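Local coordinates for protein beta-hexosaminidase (Neisseria gonorrhoeae, PDB 6JTJ) that probably cleaves terminal beta-1,4-linked N-acetylglucosamine from peptidoglycan fragments as a step in the recycling of the bacterial cell wall, at residues C[94-97]-C[98-102]; C[172-175]-C[176-179]; C[273-276]-C[277-281]; C[307-310]-C[311-315]. All blocks are in the same frame, centred on the assembly; numbering follows the deposited sequence.

Interaction 1: C[94-97]-C[98-102]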
ATOM      1  N   ALA C  94      -7.563   7.959 -32.387  1.00 54.18           N
ATOM      2  CA  ALA C  94      -7.795   8.755 -33.595  1.00 52.07           C
ATOM      3  C   ALA C  94      -6.899   9.986 -33.707  1.00 52.86           C
ATOM      4  O   ALA C  94      -6.750  10.535 -34.791  1.00 54.19           O
ATOM      5  CB  ALA C  94      -9.260   9.171 -33.670  1.00 52.84           C
ATOM      6  N   LEU C  95      -6.313  10.433 -32.598  1.00 52.06           N
ATOM      7  CA  LEU C  95      -5.563  11.681 -32.598  1.00 49.17           C
ATOM      8  C   LEU C  95      -4.315  11.660 -33.461  1.00 45.74           C
ATOM      9  O   LEU C  95      -3.935  12.694 -34.008  1.00 44.22           O
ATOM     10  CB  LEU C  95      -5.162  12.079 -31.176  1.00 52.98           C
ATOM     11  CG  LEU C  95      -6.299  12.472 -30.237  1.00 53.62           C
ATOM     12  CD1 LEU C  95      -5.725  12.670 -28.842  1.00 53.25           C
ATOM     13  CD2 LEU C  95      -7.027  13.729 -30.706  1.00 53.25           C
ATOM     14  N   ARG C  96      -3.666  10.506 -33.567  1.00 41.21           N
ATOM     15  CA  ARG C  96      -2.358  10.444 -34.203  1.00 39.02           C
ATOM     16  C   ARG C  96      -1.962   9.026 -34.505  1.00 38.59           C
ATOM     17  O   ARG C  96      -2.621   8.089 -34.080  1.00 43.49           O
ATOM     18  CB  ARG C  96      -1.290  11.102 -33.318  1.00 39.22           C
ATOM     19  CG  ARG C  96      -1.247  10.554 -31.891  1.00 39.83           C
ATOM     20  CD  ARG C  96      -0.459  11.433 -30.925  1.00 37.33           C
ATOM     21  NE  ARG C  96       0.976  11.182 -30.986  1.00 33.65           N
ATOM     22  CZ  ARG C  96       1.876  11.805 -30.231  1.00 34.06           C
ATOM     23  NH1 ARG C  96       1.492  12.731 -29.344  1.00 33.13           N
ATOM     24  NH2 ARG C  96       3.172  11.516 -30.371  1.00 31.91           N
ATOM     25  N   THR C  97      -0.894   8.898 -35.281  1.00 39.59           N
ATOM     26  CA  THR C  97      -0.324   7.619 -35.683  1.00 41.73           C
ATOM     27  C   THR C  97       1.195   7.709 -35.579  1.00 39.12           C
ATOM     28  O   THR C  97       1.754   8.756 -35.865  1.00 39.25           O
ATOM     29  CB  THR C  97      -0.669   7.310 -37.153  1.00 46.55           C
ATOM     30  OG1 THR C  97      -2.074   7.458 -37.328  1.00 52.78           O
ATOM     31  CG2 THR C  97      -0.260   5.885 -37.543  1.00 47.94           C
ATOM     32  N   PRO C  98       1.868   6.635 -35.126  1.00 38.13           N
ATOM     33  CA  PRO C  98       1.311   5.428 -34.511  1.00 36.95           C
ATOM     34  C   PRO C  98       0.403   5.779 -33.328  1.00 35.66           C
ATOM     35  O   PRO C  98       0.648   6.765 -32.619  1.00 32.38           O
ATOM     36  CB  PRO C  98       2.550   4.674 -34.041  1.00 37.23           C
ATOM     37  CG  PRO C  98       3.637   5.134 -34.945  1.00 38.37           C
ATOM     38  CD  PRO C  98       3.338   6.582 -35.199  1.00 37.74           C
ATOM     39  N   GLU C  99      -0.650   4.996 -33.152  1.00 34.82           N
ATOM     40  CA  GLU C  99      -1.666   5.311 -32.175  1.00 36.83           C
ATOM     41  C   GLU C  99      -1.066   5.251 -30.777  1.00 36.74           C
ATOM     42  O   GLU C  99      -0.223   4.399 -30.478  1.00 32.68           O
ATOM     43  CB  GLU C  99      -2.845   4.360 -32.314  1.00 40.77           C
ATOM     44  CG  GLU C  99      -3.513   4.451 -33.688  1.00 43.79           C
ATOM     45  CD  GLU C  99      -4.668   3.485 -33.869  1.00 45.42           C
ATOM     46  OE1 GLU C  99      -4.644   2.410 -33.252  1.00 47.15           O
ATOM     47  OE2 GLU C  99      -5.598   3.783 -34.652  1.00 54.37           O
ATOM     48  N   LEU C 100      -1.460   6.211 -29.947  1.00 35.33           N
ATOM     49  CA  LEU C 100      -1.021   6.245 -28.560  1.00 34.74           C
ATOM     50  C   LEU C 100      -1.330   4.900 -27.899  1.00 31.71           C
ATOM     51  O   LEU C 100      -2.429   4.387 -28.039  1.00 30.36           O
ATOM     52  CB  LEU C 100      -1.718   7.380 -27.800  1.00 34.76           C
ATOM     53  CG  LEU C 100      -1.337   8.819 -28.184  1.00 34.62           C
ATOM     54  CD1 LEU C 100      -2.212   9.806 -27.427  1.00 34.71           C
ATOM     55  CD2 LEU C 100       0.132   9.119 -27.932  1.00 33.55           C
ATOM     56  N   ILE C 101      -0.340   4.342 -27.205  1.00 29.05           N
ATOM     57  CA  ILE C 101      -0.501   3.096 -26.461  1.00 28.56           C
ATOM     58  C   ILE C 101      -1.313   3.373 -25.193  1.00 27.66           C
ATOM     59  O   ILE C 101      -1.077   4.346 -24.497  1.00 30.11           O
ATOM     60  CB  ILE C 101       0.875   2.495 -26.089  1.00 27.70           C
ATOM     61  CG1 ILE C 101       1.588   1.987 -27.343  1.00 28.45           C
ATOM     62  CG2 ILE C 101       0.738   1.375 -25.069  1.00 28.93           C
ATOM     63  CD1 ILE C 101       0.952   0.794 -28.018  1.00 28.79           C
ATOM     64  N   ILE C 102      -2.291   2.527 -24.920  1.00 27.30           N
ATOM     65  CA  ILE C 102      -3.178   2.709 -23.780  1.00 28.20           C
ATOM     66  C   ILE C 102      -3.016   1.538 -22.809  1.00 26.34           C
ATOM     67  O   ILE C 102      -3.137   0.368 -23.199  1.00 26.76           O
ATOM     68  CB  ILE C 102      -4.657   2.808 -24.233  1.00 30.53           C
ATOM     69  CG1 ILE C 102      -4.816   3.928 -25.277  1.00 32.71           C
ATOM     70  CG2 ILE C 102      -5.565   3.048 -23.036  1.00 30.80           C
ATOM     71  CD1 ILE C 102      -6.221   4.077 -25.834  1.00 35.76           C
TER
HETATM   72  O   HOH W   1       2.289   8.987 -31.968  1.00 42.33           O
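Arg-96 meets Leu-100 by van der Waals contact. The CD and NE of Arg-96 cross over the CD2 branch of Leu-100. CD2 of Leu-100 lies 3.8 Å from Arg-96 NE. It sits over one face of the guanidinium, displaced toward the rim of the group. A bend at chi3 (-83°) turns the head of the arginine past this methyl group.

The polar link is made by water. Water 1 accepts from Arg-96 NE at 2.7 Å. Water 1 also donates to Pro-98 O at 2.8 Å, so it bridges the arginine to the turn. Arg-96 NH1 bonds to the backbone oxygens of Leu-64 and Asp-66, and Leu-64 also packs on Leu-100.

No direct hydrogen bond joins the two ends of the turn. A CA-H...O contact runs from Glu-99 CA to Arg-96 O, at 3.5 Å. The peptide bond between Thr-97 and Pro-98 is cis, and Thr-97 CG2 lies tightly against Pro-98 CA at 3.4 Å.

The cis-proline and the extended backbone at both central residues define a type VIb turn. It leads from helix 82-94 into strand 101-108 of the glycosyl hydrolase family 3 domain.

Interaction 2: C[172-175]-C[176-179]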
ATOM      1  N   GLY C 172       6.037 -12.404   3.205  1.00 20.29           N
ATOM      2  CA  GLY C 172       5.245 -12.174   4.415  1.00 19.11           C
ATOM      3  C   GLY C 172       5.616 -10.866   5.118  1.00 19.39           C
ATOM      4  O   GLY C 172       5.284 -10.671   6.288  1.00 18.43           O
ATOM      5  N   ASN C 173       6.233  -9.943   4.381  1.00 19.19           N
ATOM      6  CA  ASN C 173       6.632  -8.645   4.921  1.00 19.24           C
ATOM      7  C   ASN C 173       5.872  -7.415   4.408  1.00 19.55           C
ATOM      8  O   ASN C 173       5.795  -6.417   5.118  1.00 18.42           O
ATOM      9  CB  ASN C 173       8.107  -8.407   4.611  1.00 19.97           C
ATOM     10  CG  ASN C 173       9.034  -9.347   5.368  1.00 21.46           C
ATOM     11  OD1 ASN C 173       8.664  -9.927   6.406  1.00 21.78           O
ATOM     12  ND2 ASN C 173      10.228  -9.554   4.816  1.00 20.61           N
ATOM     13  N   CYS C 174       5.364  -7.464   3.175  1.00 20.12           N
ATOM     14  CA  CYS C 174       4.924  -6.262   2.455  1.00 20.89           C
ATOM     15  C   CYS C 174       3.419  -6.245   2.216  1.00 20.49           C
ATOM     16  O   CYS C 174       2.910  -6.931   1.315  1.00 19.62           O
ATOM     17  CB  CYS C 174       5.628  -6.165   1.104  1.00 20.37           C
ATOM     18  SG  CYS C 174       5.460  -4.510   0.406  1.00 20.81           S
ATOM     19  N   ALA C 175       2.713  -5.465   3.014  1.00 19.74           N
ATOM     20  CA  ALA C 175       1.245  -5.444   2.972  1.00 20.98           C
ATOM     21  C   ALA C 175       0.721  -4.874   1.669  1.00 20.49           C
ATOM     22  O   ALA C 175      -0.263  -5.343   1.140  1.00 20.79           O
ATOM     23  CB  ALA C 175       0.695  -4.615   4.131  1.00 21.66           C
ATOM     24  N   VAL C 176       1.377  -3.853   1.144  1.00 21.10           N
ATOM     25  CA  VAL C 176       0.910  -3.237  -0.072  1.00 22.08           C
ATOM     26  C   VAL C 176       0.935  -4.217  -1.258  1.00 21.35           C
ATOM     27  O   VAL C 176       0.177  -4.043  -2.220  1.00 20.87           O
ATOM     28  CB  VAL C 176       1.632  -1.899  -0.372  1.00 21.87           C
ATOM     29  CG1 VAL C 176       3.092  -2.073  -0.787  1.00 22.90           C
ATOM     30  CG2 VAL C 176       0.878  -1.141  -1.446  1.00 22.89           C
ATOM     31  N   ILE C 177       1.865  -5.175  -1.236  1.00 19.88           N
ATOM     32  CA  ILE C 177       1.882  -6.227  -2.240  1.00 20.27           C
ATOM     33  C   ILE C 177       0.851  -7.241  -1.787  1.00 21.12           C
ATOM     34  O   ILE C 177      -0.123  -7.462  -2.480  1.00 22.63           O
ATOM     35  CB  ILE C 177       3.271  -6.878  -2.423  1.00 19.37           C
ATOM     36  CG1 ILE C 177       4.326  -5.846  -2.856  1.00 19.35           C
ATOM     37  CG2 ILE C 177       3.211  -8.021  -3.433  1.00 18.81           C
ATOM     38  CD1 ILE C 177       3.997  -5.061  -4.098  1.00 20.25           C
ATOM     39  N   GLY C 178       1.051  -7.801  -0.607  1.00 21.04           N
ATOM     40  CA  GLY C 178       0.075  -8.681   0.006  1.00 21.49           C
ATOM     41  C   GLY C 178      -0.355  -9.851  -0.845  1.00 21.79           C
ATOM     42  O   GLY C 178       0.487 -10.594  -1.336  1.00 21.74           O
ATOM     43  N   ASN C 179      -1.652  -9.957  -1.092  1.00 19.91           N
ATOM     44  CA  ASN C 179      -2.142 -11.008  -1.923  1.00 19.48           C
ATOM     45  C   ASN C 179      -1.943 -10.767  -3.453  1.00 18.69           C
ATOM     46  O   ASN C 179      -2.361 -11.562  -4.268  1.00 17.68           O
ATOM     47  CB  ASN C 179      -3.577 -11.340  -1.525  1.00 20.37           C
ATOM     48  CG  ASN C 179      -4.579 -10.296  -2.014  1.00 22.14           C
ATOM     49  OD1 ASN C 179      -4.233  -9.379  -2.745  1.00 21.05           O
ATOM     50  ND2 ASN C 179      -5.838 -10.464  -1.630  1.00 22.78           N
TER
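The backbone of Cys-174 to Gly-178 makes one helical turn, with Ala-175, Val-176 and Ile-177 all at negative phi and psi. Its closing bond makes this an alpha-turn. Gly-178 N donates to Cys-174 O over 2.8 Å and lies in the carbonyl plane. Ile-177 N adds a weak bond to Cys-174 O at 3.3 Å. Gly-178 then leaves the turn at positive phi (55°), where the chain changes direction.

The side chains of Cys-174, Val-176 and Ile-177 gather on one side of the turn. Cys-174 SG stands anti to its own backbone nitrogen (chi1 -165°), which points it at both partners. Ile-177 brings its CG1 branch to the sulfur.

The turn borders the active site and the dimer interface. Ile-177 is about 4 Å, side chain to ligand, from a bound N-acetylglucosamine. Val-176 O accepts from NH1 of Arg-180, a predicted substrate-binding residue, so the turn is consistent with a second-shell role in placing that arginine. Val-176 packs on Val-176 of the second subunit, and Ala-175 packs on Arg-180 of that subunit.

The sulfur bridges two aliphatic branches: Cys-174 SG lies 3.6 Å from Val-176 CG1 and 3.7 Å from Ile-177 CG1.

Interaction 3: C[273-276]-C[277-281]; sequences SEIW and LKQIL
Trp-276 and Ile-280 have similar first torsions, chi1 -81° and -68°, and lie side by side pointing the same way. Ile-280 chi2 (162°) extends CD1 to the six-membered ring of the indole. Ile-280 CD1 lies 3.6 Å from Trp-276 CE3, displaced toward the ring's rim. Ile-280 CD1 also comes within 4.1 Å of Ile-275 CG2. Tyr-262 meets the Trp-276 ring edge-to-face, and Leu-233 and Leu-236 also pack on the tryptophan.

The helix starts with an N-cap. Ser-273 OG accepts from Trp-276 N at 3.0 Å, in a nearly straight bond. The same hydroxyl bonds to Asp-266 OD2, which fixes its rotation.

Leu-277 N donates to Ser-273 O at 2.9 Å, one alpha-helical step. The helix then widens into a pi-type turn. Glu-274 O marks the change: it accepts from Lys-278 N at 2.7 Å and from Gln-279 N at 3.1 Å. Ile-280 N and Leu-281 N likewise donate five residues back, to the backbone oxygens of Ile-275 and Trp-276.

On the exposed side, Glu-274 OE2 and Lys-278 NZ form a long salt bridge of 3.6 Å. Lys-278 NZ also hydrogen-bonds to the backbone oxygen of Glu-316, its stronger partner.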
ATOM      1  N   SER C 273      18.236   4.256 -10.691  1.00 25.63           N
ATOM      2  CA  SER C 273      19.577   3.680 -10.539  1.00 26.23           C
ATOM      3  C   SER C 273      20.133   3.090 -11.828  1.00 26.52           C
ATOM      4  O   SER C 273      19.612   2.093 -12.322  1.00 26.99           O
ATOM      5  CB  SER C 273      19.543   2.574  -9.496  1.00 25.33           C
ATOM      6  OG  SER C 273      20.767   1.851  -9.486  1.00 25.25           O
ATOM      7  N   GLU C 274      21.204   3.684 -12.348  1.00 28.61           N
ATOM      8  CA  GLU C 274      21.931   3.148 -13.508  1.00 31.98           C
ATOM      9  C   GLU C 274      22.398   1.740 -13.260  1.00 29.83           C
ATOM     10  O   GLU C 274      22.392   0.903 -14.154  1.00 29.39           O
ATOM     11  CB  GLU C 274      23.172   3.980 -13.815  1.00 38.01           C
ATOM     12  CG  GLU C 274      22.894   5.339 -14.411  1.00 44.40           C
ATOM     13  CD  GLU C 274      24.168   6.028 -14.889  1.00 51.72           C
ATOM     14  OE1 GLU C 274      25.175   6.020 -14.141  1.00 59.73           O
ATOM     15  OE2 GLU C 274      24.171   6.574 -16.010  1.00 51.82           O
ATOM     16  N   ILE C 275      22.829   1.481 -12.035  1.00 30.17           N
ATOM     17  CA  ILE C 275      23.310   0.158 -11.674  1.00 29.85           C
ATOM     18  C   ILE C 275      22.176  -0.867 -11.869  1.00 27.30           C
ATOM     19  O   ILE C 275      22.343  -1.858 -12.585  1.00 26.80           O
ATOM     20  CB  ILE C 275      23.877   0.150 -10.235  1.00 29.46           C
ATOM     21  CG1 ILE C 275      25.168   0.996 -10.178  1.00 30.58           C
ATOM     22  CG2 ILE C 275      24.170  -1.271  -9.781  1.00 30.43           C
ATOM     23  CD1 ILE C 275      25.606   1.401  -8.788  1.00 31.91           C
ATOM     24  N   TRP C 276      21.019  -0.604 -11.271  1.00 25.49           N
ATOM     25  CA  TRP C 276      19.896  -1.536 -11.399  1.00 25.63           C
ATOM     26  C   TRP C 276      19.426  -1.663 -12.844  1.00 25.56           C
ATOM     27  O   TRP C 276      19.217  -2.767 -13.335  1.00 26.89           O
ATOM     28  CB  TRP C 276      18.722  -1.147 -10.481  1.00 24.17           C
ATOM     29  CG  TRP C 276      18.912  -1.590  -9.088  1.00 23.60           C
ATOM     30  CD1 TRP C 276      19.051  -0.803  -7.986  1.00 25.24           C
ATOM     31  CD2 TRP C 276      18.982  -2.937  -8.631  1.00 22.81           C
ATOM     32  NE1 TRP C 276      19.212  -1.577  -6.865  1.00 23.95           N
ATOM     33  CE2 TRP C 276      19.199  -2.893  -7.242  1.00 23.64           C
ATOM     34  CE3 TRP C 276      18.907  -4.181  -9.266  1.00 23.32           C
ATOM     35  CZ2 TRP C 276      19.310  -4.054  -6.462  1.00 25.43           C
ATOM     36  CZ3 TRP C 276      19.054  -5.328  -8.509  1.00 24.27           C
ATOM     37  CH2 TRP C 276      19.228  -5.261  -7.112  1.00 24.77           C
ATOM     38  N   LEU C 277      19.253  -0.534 -13.518  1.00 27.29           N
ATOM     39  CA  LEU C 277      18.582  -0.524 -14.803  1.00 28.98           C
ATOM     40  C   LEU C 277      19.511  -0.809 -15.991  1.00 31.32           C
ATOM     41  O   LEU C 277      19.114  -1.518 -16.912  1.00 28.70           O
ATOM     42  CB  LEU C 277      17.841   0.800 -15.000  1.00 29.02           C
ATOM     43  CG  LEU C 277      16.850   1.176 -13.896  1.00 28.26           C
ATOM     44  CD1 LEU C 277      16.175   2.496 -14.226  1.00 27.85           C
ATOM     45  CD2 LEU C 277      15.803   0.085 -13.681  1.00 27.19           C
ATOM     46  N   LYS C 278      20.729  -0.282 -15.976  1.00 31.75           N
ATOM     47  CA  LYS C 278      21.625  -0.483 -17.113  1.00 33.68           C
ATOM     48  C   LYS C 278      22.522  -1.669 -16.889  1.00 35.81           C
ATOM     49  O   LYS C 278      22.589  -2.575 -17.703  1.00 40.44           O
ATOM     50  CB  LYS C 278      22.454   0.771 -17.386  1.00 34.17           C
ATOM     51  CG  LYS C 278      21.600   1.920 -17.884  1.00 36.80           C
ATOM     52  CD  LYS C 278      22.434   3.128 -18.260  1.00 37.66           C
ATOM     53  CE  LYS C 278      21.531   4.200 -18.831  1.00 39.25           C
ATOM     54  NZ  LYS C 278      22.219   5.509 -18.902  1.00 40.65           N
ATOM     55  N   GLN C 279      23.205  -1.672 -15.766  1.00 37.28           N
ATOM     56  CA  GLN C 279      24.191  -2.688 -15.515  1.00 41.04           C
ATOM     57  C   GLN C 279      23.517  -4.048 -15.257  1.00 38.26           C
ATOM     58  O   GLN C 279      23.921  -5.064 -15.839  1.00 38.83           O
ATOM     59  CB  GLN C 279      25.109  -2.197 -14.374  1.00 46.26           C
ATOM     60  CG  GLN C 279      26.178  -3.142 -13.862  1.00 53.95           C
ATOM     61  CD  GLN C 279      26.982  -2.547 -12.709  1.00 59.82           C
ATOM     62  OE1 GLN C 279      27.072  -1.322 -12.555  1.00 61.42           O
ATOM     63  NE2 GLN C 279      27.560  -3.417 -11.888  1.00 59.82           N
ATOM     64  N   ILE C 280      22.486  -4.079 -14.409  1.00 33.79           N
ATOM     65  CA  ILE C 280      21.874  -5.359 -14.052  1.00 30.95           C
ATOM     66  C   ILE C 280      20.789  -5.771 -15.036  1.00 28.92           C
ATOM     67  O   ILE C 280      20.892  -6.816 -15.657  1.00 27.23           O
ATOM     68  CB  ILE C 280      21.375  -5.366 -12.589  1.00 31.26           C
ATOM     69  CG1 ILE C 280      22.586  -5.308 -11.641  1.00 31.73           C
ATOM     70  CG2 ILE C 280      20.597  -6.629 -12.282  1.00 30.39           C
ATOM     71  CD1 ILE C 280      22.263  -4.879 -10.226  1.00 32.08           C
ATOM     72  N   LEU C 281      19.761  -4.942 -15.206  1.00 26.60           N
ATOM     73  CA  LEU C 281      18.641  -5.322 -16.063  1.00 24.74           C
ATOM     74  C   LEU C 281      18.995  -5.395 -17.557  1.00 23.83           C
ATOM     75  O   LEU C 281      18.655  -6.366 -18.215  1.00 23.03           O
ATOM     76  CB  LEU C 281      17.443  -4.379 -15.833  1.00 24.62           C
ATOM     77  CG  LEU C 281      16.151  -4.700 -16.582  1.00 24.41           C
ATOM     78  CD1 LEU C 281      15.714  -6.144 -16.386  1.00 23.97           C
ATOM     79  CD2 LEU C 281      15.038  -3.738 -16.153  1.00 23.89           C
TER

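Interaction 4: C[307-310]-C[311-315]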
ATOM      1  N   ILE C 307       9.591  18.840 -12.293  1.00 50.43           N
ATOM      2  CA  ILE C 307       9.255  17.677 -13.099  1.00 50.93           C
ATOM      3  C   ILE C 307      10.278  17.417 -14.202  1.00 47.89           C
ATOM      4  O   ILE C 307      10.661  16.260 -14.424  1.00 46.74           O
ATOM      5  CB  ILE C 307       7.839  17.777 -13.687  1.00 51.65           C
ATOM      6  CG1 ILE C 307       7.439  16.460 -14.356  1.00 53.35           C
ATOM      7  CG2 ILE C 307       7.713  18.940 -14.668  1.00 52.32           C
ATOM      8  CD1 ILE C 307       7.259  15.306 -13.389  1.00 52.52           C
ATOM      9  N   LYS C 308      10.765  18.483 -14.840  1.00 46.52           N
ATOM     10  CA  LYS C 308      11.773  18.353 -15.889  1.00 46.32           C
ATOM     11  C   LYS C 308      13.002  17.665 -15.346  1.00 43.29           C
ATOM     12  O   LYS C 308      13.567  16.790 -16.001  1.00 44.16           O
ATOM     13  CB  LYS C 308      12.171  19.714 -16.469  1.00 52.15           C
ATOM     14  CG  LYS C 308      11.121  20.327 -17.380  1.00 59.83           C
ATOM     15  CD  LYS C 308      11.545  21.714 -17.866  1.00 64.34           C
ATOM     16  CE  LYS C 308      10.565  22.298 -18.874  1.00 68.61           C
ATOM     17  NZ  LYS C 308      10.577  21.562 -20.183  1.00 72.33           N
ATOM     18  N   GLU C 309      13.430  18.068 -14.158  1.00 38.86           N
ATOM     19  CA  GLU C 309      14.616  17.484 -13.564  1.00 40.71           C
ATOM     20  C   GLU C 309      14.372  16.015 -13.182  1.00 39.39           C
ATOM     21  O   GLU C 309      15.243  15.174 -13.387  1.00 36.19           O
ATOM     22  CB  GLU C 309      15.077  18.325 -12.360  1.00 43.08           C
ATOM     23  CG  GLU C 309      16.277  17.784 -11.604  1.00 43.94           C
ATOM     24  CD  GLU C 309      17.541  17.662 -12.441  1.00 48.35           C
ATOM     25  OE1 GLU C 309      17.628  18.238 -13.545  1.00 47.99           O
ATOM     26  OE2 GLU C 309      18.480  16.962 -11.981  1.00 57.26           O
ATOM     27  N   ARG C 310      13.199  15.740 -12.617  1.00 40.86           N
ATOM     28  CA  ARG C 310      12.826  14.388 -12.176  1.00 42.12           C
ATOM     29  C   ARG C 310      12.779  13.423 -13.383  1.00 39.89           C
ATOM     30  O   ARG C 310      13.355  12.329 -13.336  1.00 36.83           O
ATOM     31  CB  ARG C 310      11.516  14.393 -11.333  1.00 44.93           C
ATOM     32  CG  ARG C 310      11.850  14.359  -9.867  1.00 51.34           C
ATOM     33  CD  ARG C 310      10.669  14.330  -8.940  1.00 56.90           C
ATOM     34  NE  ARG C 310      10.102  15.646  -8.638  1.00 64.19           N
ATOM     35  CZ  ARG C 310       8.927  16.157  -9.041  1.00 67.04           C
ATOM     36  NH1 ARG C 310       8.598  17.384  -8.635  1.00 64.98           N
ATOM     37  NH2 ARG C 310       8.076  15.491  -9.827  1.00 67.00           N
ATOM     38  N   ALA C 311      12.197  13.890 -14.488  1.00 36.16           N
ATOM     39  CA  ALA C 311      12.229  13.140 -15.749  1.00 35.03           C
ATOM     40  C   ALA C 311      13.650  12.932 -16.269  1.00 34.50           C
ATOM     41  O   ALA C 311      14.015  11.819 -16.661  1.00 34.26           O
ATOM     42  CB  ALA C 311      11.393  13.825 -16.797  1.00 34.35           C
ATOM     43  N   ARG C 312      14.461  13.987 -16.235  1.00 31.31           N
ATOM     44  CA  ARG C 312      15.822  13.912 -16.712  1.00 30.49           C
ATOM     45  C   ARG C 312      16.592  12.816 -15.998  1.00 30.48           C
ATOM     46  O   ARG C 312      17.306  12.033 -16.642  1.00 28.52           O
ATOM     47  CB  ARG C 312      16.544  15.258 -16.543  1.00 31.67           C
ATOM     48  CG  ARG C 312      17.934  15.319 -17.186  1.00 33.47           C
ATOM     49  CD  ARG C 312      18.686  16.616 -16.852  1.00 35.10           C
ATOM     50  NE  ARG C 312      19.111  16.654 -15.456  1.00 36.68           N
ATOM     51  CZ  ARG C 312      20.126  15.948 -14.947  1.00 42.31           C
ATOM     52  NH1 ARG C 312      20.860  15.144 -15.709  1.00 45.62           N
ATOM     53  NH2 ARG C 312      20.416  16.041 -13.648  1.00 47.11           N
ATOM     54  N   ILE C 313      16.489  12.775 -14.672  1.00 31.11           N
ATOM     55  CA  ILE C 313      17.258  11.777 -13.914  1.00 32.96           C
ATOM     56  C   ILE C 313      16.716  10.360 -14.163  1.00 29.13           C
ATOM     57  O   ILE C 313      17.474   9.407 -14.157  1.00 27.43           O
ATOM     58  CB  ILE C 313      17.404  12.094 -12.399  1.00 37.91           C
ATOM     59  CG1 ILE C 313      16.056  12.247 -11.716  1.00 40.57           C
ATOM     60  CG2 ILE C 313      18.258  13.350 -12.191  1.00 38.29           C
ATOM     61  CD1 ILE C 313      16.170  12.351 -10.205  1.00 46.64           C
ATOM     62  N   SER C 314      15.415  10.248 -14.417  1.00 27.56           N
ATOM     63  CA  SER C 314      14.827   8.968 -14.802  1.00 28.56           C
ATOM     64  C   SER C 314      15.372   8.443 -16.126  1.00 26.33           C
ATOM     65  O   SER C 314      15.805   7.298 -16.199  1.00 25.08           O
ATOM     66  CB  SER C 314      13.319   9.058 -14.894  1.00 29.50           C
ATOM     67  OG  SER C 314      12.754   9.353 -13.642  1.00 33.29           O
ATOM     68  N   PHE C 315      15.341   9.271 -17.166  1.00 27.31           N
ATOM     69  CA  PHE C 315      15.900   8.886 -18.462  1.00 26.99           C
ATOM     70  C   PHE C 315      17.375   8.559 -18.360  1.00 28.55           C
ATOM     71  O   PHE C 315      17.829   7.548 -18.904  1.00 27.99           O
ATOM     72  CB  PHE C 315      15.744   9.984 -19.498  1.00 27.71           C
ATOM     73  CG  PHE C 315      14.333  10.225 -19.907  1.00 26.77           C
ATOM     74  CD1 PHE C 315      13.556   9.191 -20.408  1.00 27.55           C
ATOM     75  CD2 PHE C 315      13.783  11.486 -19.815  1.00 26.03           C
ATOM     76  CE1 PHE C 315      12.242   9.409 -20.777  1.00 25.78           C
ATOM     77  CE2 PHE C 315      12.473  11.708 -20.193  1.00 25.91           C
ATOM     78  CZ  PHE C 315      11.706  10.673 -20.684  1.00 25.04           C
TER
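Ile-307 O accepts from Ala-311 N at 2.8 Å. The side chain of Ile-307 packs on Glu-333 and Leu-334, and Ala-311 touches Leu-334 too, so this side of the turn faces helix 328-335.

Lys-308 O takes the next bond, from Arg-312 N. The amine of Lys-308 reaches the backbone oxygens of Asp-336 and Leu-334.

Glu-309 O accepts from Ile-313 N, and its side chain carries the main polar contact. Its chain bends at chi2 (61°), which brings the carboxylate alongside the Arg-312 guanidinium. Arg-312 grips it side-on with two nitrogens. Arg-312 NE bonds to Glu-309 OE1 at 2.9 Å, and this oxygen lies in the guanidinium plane. Arg-312 NH2 bonds to Glu-309 OE2 at 2.7 Å. Both oxygens are met on the syn side, but the two groups are not coplanar: their planes are 41° apart. Ile-313 CG2 rests 3.6 Å from Glu-309 OE2.

Arg-310 O accepts from Ser-314 N at 3.1 Å.

The pattern is a regular alpha-helix with a bidentate salt bridge between residues three apart. The helix runs close to the active site: the side chain of Ser-314 is about 5 Å from that of the predicted nucleophile, Asp-294.

In the fold
The four contacts are local and follow one another along the chain, so none nests in or crosses another. Interaction 1 closes the turn from helix 82-94 into strand 101-108. Interaction 2 closes a turn in the long loop between strand 161-162 and helix 186-202, at the subunit interface. It lies across the chain's centre from interaction 1. Interaction 3 forms the start of helix 274-284, which packs on strand 290-295. Interaction 4 lies on helix 307-317, which leads to strand 321-323. Interactions 3 and 4 are neighbours, about 5 Å apart at their nearest atoms, and Lys-278 bonds to the backbone oxygen of Glu-316, in the helix of interaction 4.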